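Local coordinates for protein tyrosinase (Aspergillus oryzae, PDB 6JUD) that probably oxidises L-tyrosine and L-dopa to L-dopaquinone with molecular oxygen at a pair of copper ions, a step of melanin biosynthesis, at residues B[25-30]-B[170-175]; B[97-102]-B[302-307]; B[291-296]-B[321-326]. The protein carries 2 engineered substitutions. All coordinates share one frame; numbering follows the deposited sequence.

How the contacts relate
From the N terminus, helix 26-31 is met by the loop at 170-175, and contact 1 closes the first loop over 139 residues. Inside that loop lies 97-102, whose partner 302-307 comes much later, so contacts 1 and 2 cross. Contact 3 opens at 291-296, before contact 2 closes, and ends at 321-326; these two cross as well, while contacts 1 and 3 follow in series. Contacts 2 and 3 have centres about 15 Å apart and touch, Tyr306 CE2 lying 3.6 Å from Trp325 NE1. They lie where the copper domain meets the C-terminal strands, 305-306 being an edge strand of their sheet, whereas contact 1 fastens the N-terminal helix, its centre about 30 Å from either.

Contact 1: B[25-30]-B[170-175]; sequences DIDDWY and LPILVT
Ile26 meets Pro171 at the start of helix 26-31, whose N terminus is capped by Asp25, and its CG2 branch lies 3.5 Å from Pro171 CB. In that cap Asp25 OD1 accepts from Asp27 N at 2.9 Å and weakly from Asp28 N. Asp27 carries the polar link. With CG set anti to its carbonyl carbon (chi1 -82°), the carboxylate reaches over to the other backbone, where OD1 takes the N-H of Ile172 at 2.8 Å on its syn side, 19° out of the carboxylate plane. Two waters extend this grip: one gives a hydrogen to Asp27 OD1 and accepts from Leu173 N, the other donates to both Asp27 OD2 and Leu170 O. Trp29 offers its ring edge to Leu173, Trp29 CZ3 standing 3.8 Å from Leu173 CD1, and its NE1 is bonded to Gln42. Leu173 and Ile172 meet Tyr30 from the same side of its ring: Leu173 CG makes an off-centre CH-pi contact 4.1 Å from the ring centroid, and Ile172 CG2 lies 3.9 Å from Tyr30 CE2. The Tyr30 OH bonds to Asp249 of the second subunit. Ile26 and Pro171 also touch helix 371-389, which carries the copper ligand His376. Here an N-capped helix is docked on the loop at 171-172 and the start of the 3-10 segment 173-175 within the helical di-copper fold, beside the subunit interface.

Contact 2: B[97-102]-B[302-307]; sequences VHNNYT and SSTRYD. With CU (copper (II) ion), chain E; PER (peroxide ion), chain G.
Arg305 lays its CD obliquely over the Tyr101 ring, 4.2 Å from the centroid in an off-centre CH-pi contact, the two side chains crossing at about a right angle. The chain is extended from CG to NE, and this carries the guanidinium past the ring to the backbone of the other segment: NH1 donates to Asn99 O at 2.9 Å with an angle of 160° at the hydrogen, the acceptor lying close to the guanidinium plane. Asn100 runs beside it in the same direction, with OD1 over one guanidinium face and 3.4 Å from Arg305 CD. That same OD1 weakly accepts from Tyr101 N. At the far end of the tyrosine, a water in the plane of the ring joins Tyr101 OH to Arg305 O.

Asn99 is the second polar anchor. Its CG lies anti to the backbone N (chi1 -155°), which brings OD1 to Thr304 OG1; this hydroxyl donates in the carbonyl plane, on a lone pair, though the 2.5 Å separation is unusually short and its exact length doubtful. Ser539 OG also bonds to Asn99 OD1. Ser303 OG accepts from Arg305 N at 2.9 Å in an ST turn and is bonded to Glu329, which binds both segments by accepting from Asn99 N and Thr304 N. One residue before Asn99, His98, whose CB points away from 302-307, binds copper through NE2 at 1.9 Å; the metal also holds both peroxide oxygens, and His71 is a further ligand. Such a network of amide, hydroxyl, guanidinium and carboxylate groups probably holds the loop that carries His98, a second-shell arrangement that could help to position this first-shell ligand.

Contact 3: B[291-296]-B[321-326]; sequences LTTGGL and APKNWM
Leu296 and Asn324 bring their CA atoms within 6.2 Å of each other, where the turn that leaves helix 282-292 passes the loop ahead of helix 328-340. In the first segment Thr293 is the first residue to leave the helical conformation and Gly295 turns the chain with positive phi (85°); in the second a 3-10 turn at 322-323 is closed by Asn324 N to Ala321 O and by Trp325 N to Pro322 O.

The side chains of Leu296 and Asn324 slide past each other in opposite directions. Leu296 CD1 lies 3.4 Å from Asn324 OD1, and CG packs on Asn324 CB at 3.9 Å. The other branch, CD2, meets backbone instead, 3.7 Å from Met326 O and at a similar distance from Asn324 O. The Asn324 amide, lying alongside Leu296, has a partner at each end: OD1 receives a hydrogen from a water at 2.9 Å, and ND2 is bonded to Glu300 OE2. The same water also donates to Gly294 O, over 2.6 Å, and bridges the two segments in place of a direct bond. Beside it the Lys323 chain passes Thr293 loosely, Lys323 CE 4.3 Å from Thr293 CG2, and carries its NZ on to Tyr603 OH. Thr293 OG1 bonds back to Arg289 O in helix 282-292.

Leu296 also packs on Trp386 of helix 371-389, while Trp325 and Met326 touch strand 538-544. This places the contact at the seam between the helical di-copper domain and the beta-sheet of the C-terminal domain.

Contact 1: B[25-30]-B[170-175]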
ATOM      1  N   ASP B  25       1.485  -0.938 -25.639  1.00 15.84           N
ATOM      2  CA  ASP B  25       2.015  -0.849 -24.278  1.00 13.76           C
ATOM      3  C   ASP B  25       0.984  -0.125 -23.422  1.00 12.51           C
ATOM      4  O   ASP B  25       0.508   0.959 -23.786  1.00 16.68           O
ATOM      5  CB  ASP B  25       3.340  -0.103 -24.291  1.00 14.36           C
ATOM      6  CG  ASP B  25       3.975   0.103 -22.940  1.00 16.85           C
ATOM      7  OD1 ASP B  25       3.261   0.483 -21.988  1.00 19.35           O
ATOM      8  OD2 ASP B  25       5.207  -0.088 -22.821  1.00 19.07           O
ATOM      9  N   ILE B  26       0.612  -0.720 -22.298  1.00 13.77           N
ATOM     10  CA  ILE B  26      -0.556  -0.209 -21.584  1.00 14.20           C
ATOM     11  C   ILE B  26      -0.321   1.185 -21.019  1.00 14.43           C
ATOM     12  O   ILE B  26      -1.263   1.981 -20.929  1.00 16.91           O
ATOM     13  CB  ILE B  26      -1.002  -1.161 -20.459  1.00 16.18           C
ATOM     14  CG1 ILE B  26      -2.361  -0.771 -19.873  1.00 19.79           C
ATOM     15  CG2 ILE B  26       0.069  -1.261 -19.385  1.00 18.95           C
ATOM     16  CD1 ILE B  26      -3.050  -1.829 -19.064  1.00 22.29           C
ATOM     17  N   ASP B  27       0.915   1.518 -20.657  1.00 15.58           N
ATOM     18  CA  ASP B  27       1.208   2.882 -20.229  1.00 16.41           C
ATOM     19  C   ASP B  27       1.088   3.848 -21.400  1.00 16.03           C
ATOM     20  O   ASP B  27       0.526   4.935 -21.253  1.00 18.04           O
ATOM     21  CB  ASP B  27       2.592   3.001 -19.596  1.00 15.04           C
ATOM     22  CG  ASP B  27       2.625   2.593 -18.133  1.00 17.22           C
ATOM     23  OD1 ASP B  27       1.567   2.249 -17.560  1.00 17.85           O
ATOM     24  OD2 ASP B  27       3.730   2.623 -17.546  1.00 19.16           O
ATOM     25  N   ASP B  28       1.621   3.474 -22.567  1.00 17.85           N
ATOM     26  CA  ASP B  28       1.497   4.389 -23.699  1.00 18.30           C
ATOM     27  C   ASP B  28       0.034   4.592 -24.089  1.00 16.74           C
ATOM     28  O   ASP B  28      -0.378   5.718 -24.383  1.00 19.30           O
ATOM     29  CB  ASP B  28       2.268   3.885 -24.912  1.00 25.17           C
ATOM     30  CG  ASP B  28       3.761   3.793 -24.667  1.00 27.31           C
ATOM     31  OD1 ASP B  28       4.311   4.607 -23.902  1.00 39.00           O
ATOM     32  OD2 ASP B  28       4.386   2.893 -25.258  1.00 35.34           O
ATOM     33  N   TRP B  29      -0.706   3.496 -24.080  1.00 17.78           N
ATOM     34  CA  TRP B  29      -2.130   3.505 -24.435  1.00 19.47           C
ATOM     35  C   TRP B  29      -2.907   4.383 -23.463  1.00 18.20           C
ATOM     36  O   TRP B  29      -3.815   5.122 -23.847  1.00 20.59           O
ATOM     37  CB  TRP B  29      -2.648   2.069 -24.437  1.00 17.81           C
ATOM     38  CG  TRP B  29      -4.112   1.853 -24.641  1.00 20.69           C
ATOM     39  CD1 TRP B  29      -4.788   1.858 -25.833  1.00 17.35           C
ATOM     40  CD2 TRP B  29      -5.097   1.586 -23.634  1.00 19.92           C
ATOM     41  NE1 TRP B  29      -6.126   1.617 -25.633  1.00 18.95           N
ATOM     42  CE2 TRP B  29      -6.338   1.450 -24.286  1.00 19.30           C
ATOM     43  CE3 TRP B  29      -5.039   1.459 -22.242  1.00 17.81           C
ATOM     44  CZ2 TRP B  29      -7.522   1.189 -23.597  1.00 18.92           C
ATOM     45  CZ3 TRP B  29      -6.213   1.198 -21.561  1.00 19.87           C
ATOM     46  CH2 TRP B  29      -7.437   1.063 -22.236  1.00 19.34           C
ATOM     47  N   TYR B  30      -2.543   4.277 -22.182  1.00 15.81           N
ATOM     48  CA  TYR B  30      -3.240   5.065 -21.169  1.00 15.51           C
ATOM     49  C   TYR B  30      -2.865   6.535 -21.307  1.00 15.86           C
ATOM     50  O   TYR B  30      -3.701   7.440 -21.275  1.00 19.47           O
ATOM     51  CB  TYR B  30      -2.944   4.546 -19.750  1.00 14.98           C
ATOM     52  CG  TYR B  30      -3.682   5.429 -18.751  1.00 15.86           C
ATOM     53  CD1 TYR B  30      -5.073   5.404 -18.713  1.00 18.97           C
ATOM     54  CD2 TYR B  30      -3.007   6.303 -17.908  1.00 16.88           C
ATOM     55  CE1 TYR B  30      -5.776   6.206 -17.829  1.00 20.81           C
ATOM     56  CE2 TYR B  30      -3.708   7.109 -17.030  1.00 18.87           C
ATOM     57  CZ  TYR B  30      -5.085   7.056 -16.992  1.00 21.88           C
ATOM     58  OH  TYR B  30      -5.776   7.869 -16.116  1.00 26.03           O
ATOM     59  N   LEU B 170       5.020  -1.165 -12.251  1.00 12.35           N
ATOM     60  CA  LEU B 170       3.675  -1.624 -12.585  1.00 11.88           C
ATOM     61  C   LEU B 170       2.998  -0.564 -13.446  1.00 11.41           C
ATOM     62  O   LEU B 170       3.320   0.627 -13.321  1.00 14.07           O
ATOM     63  CB  LEU B 170       2.877  -1.864 -11.313  1.00 13.72           C
ATOM     64  CG  LEU B 170       3.034  -3.208 -10.596  1.00 17.14           C
ATOM     65  CD1 LEU B 170       4.487  -3.524 -10.308  1.00 28.69           C
ATOM     66  CD2 LEU B 170       2.232  -3.217  -9.294  1.00 18.53           C
ATOM     67  N   PRO B 171       2.080  -0.961 -14.306  1.00 12.60           N
ATOM     68  CA  PRO B 171       1.413   0.034 -15.162  1.00 14.38           C
ATOM     69  C   PRO B 171       0.718   1.112 -14.337  1.00 14.90           C
ATOM     70  O   PRO B 171       0.135   0.876 -13.283  1.00 14.56           O
ATOM     71  CB  PRO B 171       0.344  -0.783 -15.886  1.00 16.31           C
ATOM     72  CG  PRO B 171       0.850  -2.183 -15.841  1.00 14.71           C
ATOM     73  CD  PRO B 171       1.578  -2.324 -14.534  1.00 13.05           C
ATOM     74  N   ILE B 172       0.731   2.341 -14.850  1.00 14.47           N
ATOM     75  CA  ILE B 172      -0.012   3.418 -14.218  1.00 15.24           C
ATOM     76  C   ILE B 172      -1.434   3.022 -13.843  1.00 15.39           C
ATOM     77  O   ILE B 172      -1.878   3.237 -12.713  1.00 14.01           O
ATOM     78  CB  ILE B 172      -0.069   4.630 -15.169  1.00 14.46           C
ATOM     79  CG1 ILE B 172       1.300   5.208 -15.515  1.00 14.72           C
ATOM     80  CG2 ILE B 172      -0.969   5.704 -14.563  1.00 16.33           C
ATOM     81  CD1 ILE B 172       1.328   6.111 -16.729  1.00 17.03           C
ATOM     82  N   LEU B 173      -2.167   2.457 -14.796  1.00 16.46           N
ATOM     83  CA  LEU B 173      -3.561   2.099 -14.578  1.00 15.69           C
ATOM     84  C   LEU B 173      -3.753   1.078 -13.462  1.00 16.15           C
ATOM     85  O   LEU B 173      -4.778   1.104 -12.779  1.00 19.77           O
ATOM     86  CB  LEU B 173      -4.165   1.502 -15.849  1.00 16.39           C
ATOM     87  CG  LEU B 173      -5.087   2.395 -16.657  1.00 22.03           C
ATOM     88  CD1 LEU B 173      -5.592   1.612 -17.867  1.00 20.88           C
ATOM     89  CD2 LEU B 173      -6.236   2.916 -15.803  1.00 20.68           C
ATOM     90  N   VAL B 174      -2.795   0.164 -13.312  1.00 16.11           N
ATOM     91  CA  VAL B 174      -2.925  -0.862 -12.265  1.00 17.30           C
ATOM     92  C   VAL B 174      -2.841  -0.233 -10.888  1.00 14.63           C
ATOM     93  O   VAL B 174      -3.321  -0.793  -9.895  1.00 18.35           O
ATOM     94  CB  VAL B 174      -1.868  -1.959 -12.500  1.00 19.24           C
ATOM     95  CG1 VAL B 174      -1.643  -2.846 -11.299  1.00 22.20           C
ATOM     96  CG2 VAL B 174      -2.292  -2.806 -13.704  1.00 17.99           C
ATOM     97  N   THR B 175      -2.254   0.972 -10.794  1.00 13.28           N
ATOM     98  CA  THR B 175      -2.080   1.606  -9.497  1.00 12.72           C
ATOM     99  C   THR B 175      -3.135   2.650  -9.156  1.00 11.90           C
ATOM    100  O   THR B 175      -3.024   3.347  -8.140  1.00 16.18           O
ATOM    101  CB  THR B 175      -0.681   2.263  -9.401  1.00 11.83           C
ATOM    102  OG1 THR B 175      -0.608   3.407 -10.260  1.00 14.81           O
ATOM    103  CG2 THR B 175       0.387   1.267  -9.831  1.00 16.05           C
TER
HETATM  104  O   HOH W   1      -1.131   2.179 -17.678  1.00 13.65           O
HETATM  105  O   HOH W   2       4.236   2.880 -14.891  1.00 15.78           O

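Contact 2: B[97-102]-B[302-307]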
ATOM      1  N   VAL B  97      -0.468 -24.916 -18.506  1.00 14.84           N
ATOM      2  CA  VAL B  97       0.795 -25.613 -18.674  1.00 14.87           C
ATOM      3  C   VAL B  97       1.921 -24.828 -17.997  1.00 13.15           C
ATOM      4  O   VAL B  97       2.145 -23.667 -18.354  1.00 16.80           O
ATOM      5  CB  VAL B  97       1.145 -25.777 -20.160  1.00 17.37           C
ATOM      6  CG1 VAL B  97       2.539 -26.366 -20.295  1.00 17.29           C
ATOM      7  CG2 VAL B  97       0.106 -26.646 -20.849  1.00 20.59           C
ATOM      8  N   HIS B  98       2.608 -25.477 -17.067  1.00 15.31           N
ATOM      9  CA  HIS B  98       3.804 -24.968 -16.413  1.00 13.98           C
ATOM     10  C   HIS B  98       4.904 -26.032 -16.474  1.00 12.84           C
ATOM     11  O   HIS B  98       4.613 -27.228 -16.393  1.00 15.96           O
ATOM     12  CB  HIS B  98       3.514 -24.579 -14.959  1.00 20.22           C
ATOM     13  CG  HIS B  98       2.532 -23.457 -14.804  1.00 22.33           C
ATOM     14  ND1 HIS B  98       1.247 -23.638 -14.341  1.00 22.25           N
ATOM     15  CD2 HIS B  98       2.651 -22.127 -15.054  1.00 23.32           C
ATOM     16  CE1 HIS B  98       0.620 -22.470 -14.313  1.00 21.19           C
ATOM     17  NE2 HIS B  98       1.451 -21.536 -14.744  1.00 22.66           N
ATOM     18  N   ASN B  99       6.143 -25.595 -16.641  1.00 13.82           N
ATOM     19  CA  ASN B  99       7.322 -26.460 -16.704  1.00 13.89           C
ATOM     20  C   ASN B  99       7.193 -27.484 -17.832  1.00 14.75           C
ATOM     21  O   ASN B  99       7.542 -28.657 -17.670  1.00 16.83           O
ATOM     22  CB  ASN B  99       7.628 -27.161 -15.380  1.00 16.35           C
ATOM     23  CG  ASN B  99       9.100 -27.527 -15.249  1.00 19.07           C
ATOM     24  OD1 ASN B  99       9.994 -26.678 -15.363  1.00 24.73           O
ATOM     25  ND2 ASN B  99       9.415 -28.800 -14.995  1.00 25.99           N
ATOM     26  N   ASN B 100       6.715 -27.017 -18.980  1.00 14.44           N
ATOM     27  CA  ASN B 100       6.686 -27.801 -20.212  1.00 14.34           C
ATOM     28  C   ASN B 100       6.729 -26.853 -21.411  1.00 15.10           C
ATOM     29  O   ASN B 100       6.435 -25.657 -21.319  1.00 14.78           O
ATOM     30  CB  ASN B 100       5.455 -28.708 -20.281  1.00 16.48           C
ATOM     31  CG  ASN B 100       5.691 -29.919 -21.168  1.00 21.20           C
ATOM     32  OD1 ASN B 100       6.816 -30.171 -21.609  1.00 17.42           O
ATOM     33  ND2 ASN B 100       4.634 -30.675 -21.458  1.00 22.73           N
ATOM     34  N   TYR B 101       7.108 -27.399 -22.554  1.00 14.70           N
ATOM     35  CA  TYR B 101       7.472 -26.624 -23.722  1.00 16.04           C
ATOM     36  C   TYR B 101       6.305 -25.962 -24.433  1.00 16.31           C
ATOM     37  O   TYR B 101       6.541 -25.133 -25.317  1.00 15.75           O
ATOM     38  CB  TYR B 101       8.174 -27.573 -24.710  1.00 16.04           C
ATOM     39  CG  TYR B 101       9.294 -28.340 -24.040  1.00 19.38           C
ATOM     40  CD1 TYR B 101      10.406 -27.672 -23.532  1.00 18.86           C
ATOM     41  CD2 TYR B 101       9.230 -29.724 -23.921  1.00 20.48           C
ATOM     42  CE1 TYR B 101      11.429 -28.377 -22.920  1.00 20.71           C
ATOM     43  CE2 TYR B 101      10.247 -30.430 -23.319  1.00 24.65           C
ATOM     44  CZ  TYR B 101      11.337 -29.749 -22.819  1.00 25.05           C
ATOM     45  OH  TYR B 101      12.352 -30.464 -22.221  1.00 24.71           O
ATOM     46  N   THR B 102       5.092 -26.344 -24.059  1.00 15.62           N
ATOM     47  CA  THR B 102       3.872 -25.737 -24.573  1.00 14.41           C
ATOM     48  C   THR B 102       3.466 -24.557 -23.699  1.00 13.07           C
ATOM     49  O   THR B 102       2.384 -23.984 -23.882  1.00 14.00           O
ATOM     50  CB  THR B 102       2.722 -26.758 -24.658  1.00 12.96           C
ATOM     51  OG1 THR B 102       2.639 -27.542 -23.465  1.00 17.60           O
ATOM     52  CG2 THR B 102       2.944 -27.743 -25.802  1.00 17.55           C
ATOM     53  N   SER B 302      11.570 -21.975 -24.254  1.00 13.93           N
ATOM     54  CA  SER B 302      10.144 -21.927 -23.954  1.00 14.14           C
ATOM     55  C   SER B 302       9.794 -22.215 -22.504  1.00 13.96           C
ATOM     56  O   SER B 302       8.656 -21.938 -22.105  1.00 17.75           O
ATOM     57  CB  SER B 302       9.375 -22.939 -24.829  1.00 15.21           C
ATOM     58  OG  SER B 302       9.883 -24.246 -24.592  1.00 15.38           O
ATOM     59  N   SER B 303      10.702 -22.817 -21.748  1.00 13.00           N
ATOM     60  CA  SER B 303      10.313 -23.360 -20.453  1.00 11.81           C
ATOM     61  C   SER B 303      11.484 -23.490 -19.495  1.00 11.45           C
ATOM     62  O   SER B 303      12.647 -23.560 -19.899  1.00 14.81           O
ATOM     63  CB  SER B 303       9.711 -24.757 -20.666  1.00 15.29           C
ATOM     64  OG  SER B 303       9.299 -25.307 -19.428  1.00 15.95           O
ATOM     65  N   THR B 304      11.142 -23.562 -18.211  1.00 13.12           N
ATOM     66  CA  THR B 304      12.113 -23.988 -17.206  1.00 13.27           C
ATOM     67  C   THR B 304      12.424 -25.477 -17.293  1.00 14.83           C
ATOM     68  O   THR B 304      13.405 -25.930 -16.699  1.00 13.86           O
ATOM     69  CB  THR B 304      11.605 -23.700 -15.779  1.00 13.76           C
ATOM     70  OG1 THR B 304      10.267 -24.205 -15.647  1.00 14.95           O
ATOM     71  CG2 THR B 304      11.587 -22.195 -15.527  1.00 16.01           C
ATOM     72  N   ARG B 305      11.613 -26.250 -18.012  1.00 14.52           N
ATOM     73  CA  ARG B 305      11.735 -27.698 -17.919  1.00 14.60           C
ATOM     74  C   ARG B 305      13.116 -28.194 -18.326  1.00 17.43           C
ATOM     75  O   ARG B 305      13.664 -27.819 -19.365  1.00 18.77           O
ATOM     76  CB  ARG B 305      10.668 -28.358 -18.795  1.00 14.33           C
ATOM     77  CG  ARG B 305      10.631 -29.877 -18.660  1.00 15.55           C
ATOM     78  CD  ARG B 305       9.488 -30.428 -19.497  1.00 19.10           C
ATOM     79  NE  ARG B 305       9.230 -31.841 -19.282  1.00 24.30           N
ATOM     80  CZ  ARG B 305       8.189 -32.321 -18.607  1.00 32.28           C
ATOM     81  NH1 ARG B 305       7.301 -31.491 -18.060  1.00 35.19           N
ATOM     82  NH2 ARG B 305       8.041 -33.636 -18.473  1.00 40.92           N
ATOM     83  N   TYR B 306      13.702 -29.076 -17.519  1.00 17.95           N
ATOM     84  CA  TYR B 306      15.014 -29.626 -17.843  1.00 17.09           C
ATOM     85  C   TYR B 306      15.001 -31.137 -17.638  1.00 20.85           C
ATOM     86  O   TYR B 306      14.753 -31.611 -16.531  1.00 22.55           O
ATOM     87  CB  TYR B 306      16.094 -28.999 -16.961  1.00 21.50           C
ATOM     88  CG  TYR B 306      17.503 -29.318 -17.395  1.00 25.87           C
ATOM     89  CD1 TYR B 306      18.118 -30.485 -16.960  1.00 26.08           C
ATOM     90  CD2 TYR B 306      18.207 -28.468 -18.236  1.00 29.78           C
ATOM     91  CE1 TYR B 306      19.408 -30.794 -17.354  1.00 31.96           C
ATOM     92  CE2 TYR B 306      19.498 -28.772 -18.626  1.00 35.91           C
ATOM     93  CZ  TYR B 306      20.097 -29.933 -18.185  1.00 37.26           C
ATOM     94  OH  TYR B 306      21.392 -30.239 -18.574  1.00 50.39           O
ATOM     95  N   ASP B 307      15.262 -31.861 -18.716  1.00 25.80           N
ATOM     96  CA  ASP B 307      15.221 -33.313 -18.625  1.00 28.81           C
ATOM     97  C   ASP B 307      16.564 -33.901 -19.052  1.00 35.54           C
ATOM     98  O   ASP B 307      17.368 -34.213 -18.171  1.00 47.14           O
ATOM     99  CB  ASP B 307      14.095 -33.876 -19.488  1.00 38.06           C
TER
HETATM  100 CU    CU E 701       0.590 -19.825 -14.688  0.68 18.67          CU
HETATM  101  O1  PER G 703       1.961 -18.923 -15.408  0.88 23.44           O
HETATM  102  O2  PER G 703       0.838 -17.999 -14.649  0.88 21.74           O
HETATM  103  O   HOH W   3      14.761 -29.656 -21.514  1.00 26.25           O

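Contact 3: B[291-296]-B[321-326]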
ATOM      1  N   LEU B 291      16.274 -12.030 -25.189  1.00 17.27           N
ATOM      2  CA  LEU B 291      15.945 -11.622 -26.550  1.00 17.10           C
ATOM      3  C   LEU B 291      17.151 -11.602 -27.478  1.00 19.14           C
ATOM      4  O   LEU B 291      17.002 -11.742 -28.697  1.00 24.44           O
ATOM      5  CB  LEU B 291      15.296 -10.228 -26.528  1.00 16.46           C
ATOM      6  CG  LEU B 291      13.948 -10.161 -25.800  1.00 17.42           C
ATOM      7  CD1 LEU B 291      13.313  -8.786 -25.908  1.00 15.88           C
ATOM      8  CD2 LEU B 291      13.011 -11.214 -26.367  1.00 15.94           C
ATOM      9  N   THR B 292      18.353 -11.397 -26.946  1.00 18.59           N
ATOM     10  CA  THR B 292      19.514 -11.195 -27.807  1.00 21.36           C
ATOM     11  C   THR B 292      20.341 -12.462 -27.968  1.00 20.06           C
ATOM     12  O   THR B 292      21.068 -12.651 -28.946  1.00 26.61           O
ATOM     13  CB  THR B 292      20.421 -10.058 -27.288  1.00 24.01           C
ATOM     14  OG1 THR B 292      20.874 -10.349 -25.966  1.00 37.72           O
ATOM     15  CG2 THR B 292      19.667  -8.741 -27.197  1.00 34.20           C
ATOM     16  N   THR B 293      20.268 -13.380 -27.002  1.00 23.72           N
ATOM     17  CA  THR B 293      21.137 -14.556 -27.080  1.00 20.54           C
ATOM     18  C   THR B 293      20.718 -15.465 -28.224  1.00 22.00           C
ATOM     19  O   THR B 293      19.570 -15.897 -28.296  1.00 19.77           O
ATOM     20  CB  THR B 293      21.111 -15.349 -25.760  1.00 20.37           C
ATOM     21  OG1 THR B 293      21.642 -14.544 -24.696  1.00 25.94           O
ATOM     22  CG2 THR B 293      22.008 -16.572 -25.862  1.00 23.34           C
ATOM     23  N   GLY B 294      21.660 -15.772 -29.116  1.00 22.49           N
ATOM     24  CA  GLY B 294      21.367 -16.666 -30.227  1.00 21.55           C
ATOM     25  C   GLY B 294      21.595 -18.121 -29.861  1.00 22.85           C
ATOM     26  O   GLY B 294      22.235 -18.399 -28.842  1.00 23.80           O
ATOM     27  N   GLY B 295      21.078 -19.011 -30.701  1.00 22.01           N
ATOM     28  CA  GLY B 295      21.391 -20.413 -30.707  1.00 25.53           C
ATOM     29  C   GLY B 295      20.599 -21.279 -29.758  1.00 22.80           C
ATOM     30  O   GLY B 295      20.941 -22.466 -29.635  1.00 29.58           O
ATOM     31  N   LEU B 296      19.573 -20.749 -29.094  1.00 19.16           N
ATOM     32  CA  LEU B 296      18.705 -21.576 -28.269  1.00 17.59           C
ATOM     33  C   LEU B 296      17.707 -22.338 -29.132  1.00 17.48           C
ATOM     34  O   LEU B 296      17.170 -21.773 -30.090  1.00 20.66           O
ATOM     35  CB  LEU B 296      17.917 -20.745 -27.252  1.00 19.68           C
ATOM     36  CG  LEU B 296      18.595 -20.556 -25.887  1.00 21.41           C
ATOM     37  CD1 LEU B 296      19.751 -19.576 -26.009  1.00 22.83           C
ATOM     38  CD2 LEU B 296      17.587 -20.078 -24.850  1.00 20.08           C
ATOM     39  N   ALA B 321      23.901 -26.942 -21.802  1.00 43.51           N
ATOM     40  CA  ALA B 321      24.846 -25.872 -21.498  1.00 37.63           C
ATOM     41  C   ALA B 321      24.156 -24.717 -20.772  1.00 34.86           C
ATOM     42  O   ALA B 321      23.176 -24.163 -21.265  1.00 36.82           O
ATOM     43  CB  ALA B 321      25.505 -25.372 -22.771  1.00 39.89           C
ATOM     44  N   PRO B 322      24.681 -24.370 -19.605  1.00 33.65           N
ATOM     45  CA  PRO B 322      24.072 -23.355 -18.747  1.00 30.24           C
ATOM     46  C   PRO B 322      23.909 -22.012 -19.442  1.00 33.01           C
ATOM     47  O   PRO B 322      23.067 -21.206 -19.037  1.00 27.69           O
ATOM     48  CB  PRO B 322      25.076 -23.213 -17.593  1.00 36.03           C
ATOM     49  N   LYS B 323      24.703 -21.746 -20.474  1.00 31.72           N
ATOM     50  CA  LYS B 323      24.579 -20.461 -21.164  1.00 32.88           C
ATOM     51  C   LYS B 323      23.181 -20.310 -21.749  1.00 29.49           C
ATOM     52  O   LYS B 323      22.721 -19.191 -21.984  1.00 30.99           O
ATOM     53  CB  LYS B 323      25.635 -20.332 -22.256  1.00 38.08           C
ATOM     54  CG  LYS B 323      25.326 -19.291 -23.320  1.00 41.38           C
ATOM     55  CD  LYS B 323      24.842 -17.983 -22.718  1.00 45.84           C
ATOM     56  CE  LYS B 323      25.518 -16.777 -23.352  1.00 47.49           C
ATOM     57  NZ  LYS B 323      25.327 -15.536 -22.549  1.00 45.70           N
ATOM     58  N   ASN B 324      22.513 -21.440 -21.965  1.00 25.39           N
ATOM     59  CA  ASN B 324      21.210 -21.442 -22.615  1.00 23.55           C
ATOM     60  C   ASN B 324      20.061 -21.636 -21.636  1.00 20.06           C
ATOM     61  O   ASN B 324      18.955 -21.981 -22.054  1.00 23.21           O
ATOM     62  CB  ASN B 324      21.147 -22.547 -23.674  1.00 22.12           C
ATOM     63  CG  ASN B 324      22.020 -22.252 -24.875  1.00 25.32           C
ATOM     64  OD1 ASN B 324      22.617 -21.180 -24.970  1.00 29.99           O
ATOM     65  ND2 ASN B 324      22.088 -23.203 -25.799  1.00 37.23           N
ATOM     66  N   TRP B 325      20.317 -21.426 -20.348  1.00 17.93           N
ATOM     67  CA  TRP B 325      19.292 -21.672 -19.332  1.00 16.90           C
ATOM     68  C   TRP B 325      18.490 -20.425 -19.010  1.00 17.69           C
ATOM     69  O   TRP B 325      17.553 -20.448 -18.202  1.00 19.45           O
ATOM     70  CB  TRP B 325      19.949 -22.224 -18.063  1.00 18.51           C
ATOM     71  CG  TRP B 325      20.470 -23.623 -18.158  1.00 21.14           C
ATOM     72  CD1 TRP B 325      20.637 -24.406 -19.266  1.00 23.24           C
ATOM     73  CD2 TRP B 325      20.907 -24.419 -17.042  1.00 18.98           C
ATOM     74  NE1 TRP B 325      21.150 -25.638 -18.919  1.00 22.31           N
ATOM     75  CE2 TRP B 325      21.322 -25.664 -17.555  1.00 23.40           C
ATOM     76  CE3 TRP B 325      20.982 -24.179 -15.665  1.00 17.64           C
ATOM     77  CZ2 TRP B 325      21.809 -26.674 -16.722  1.00 21.30           C
ATOM     78  CZ3 TRP B 325      21.462 -25.176 -14.838  1.00 17.42           C
ATOM     79  CH2 TRP B 325      21.868 -26.412 -15.378  1.00 20.12           C
ATOM     80  N   MET B 326      18.813 -19.295 -19.645  1.00 18.74           N
ATOM     81  CA  MET B 326      17.951 -18.112 -19.527  1.00 17.27           C
ATOM     82  C   MET B 326      16.732 -18.307 -20.419  1.00 18.53           C
ATOM     83  O   MET B 326      16.837 -18.284 -21.648  1.00 22.20           O
ATOM     84  CB  MET B 326      18.703 -16.836 -19.906  1.00 17.61           C
ATOM     85  CG  MET B 326      17.910 -15.544 -19.740  1.00 21.11           C
ATOM     86  SD  MET B 326      17.648 -15.086 -18.009  1.00 22.41           S
ATOM     87  CE  MET B 326      19.285 -14.399 -17.660  1.00 22.23           C
TER
HETATM   88  O   HOH W   4      23.739 -19.755 -27.187  1.00 44.44           O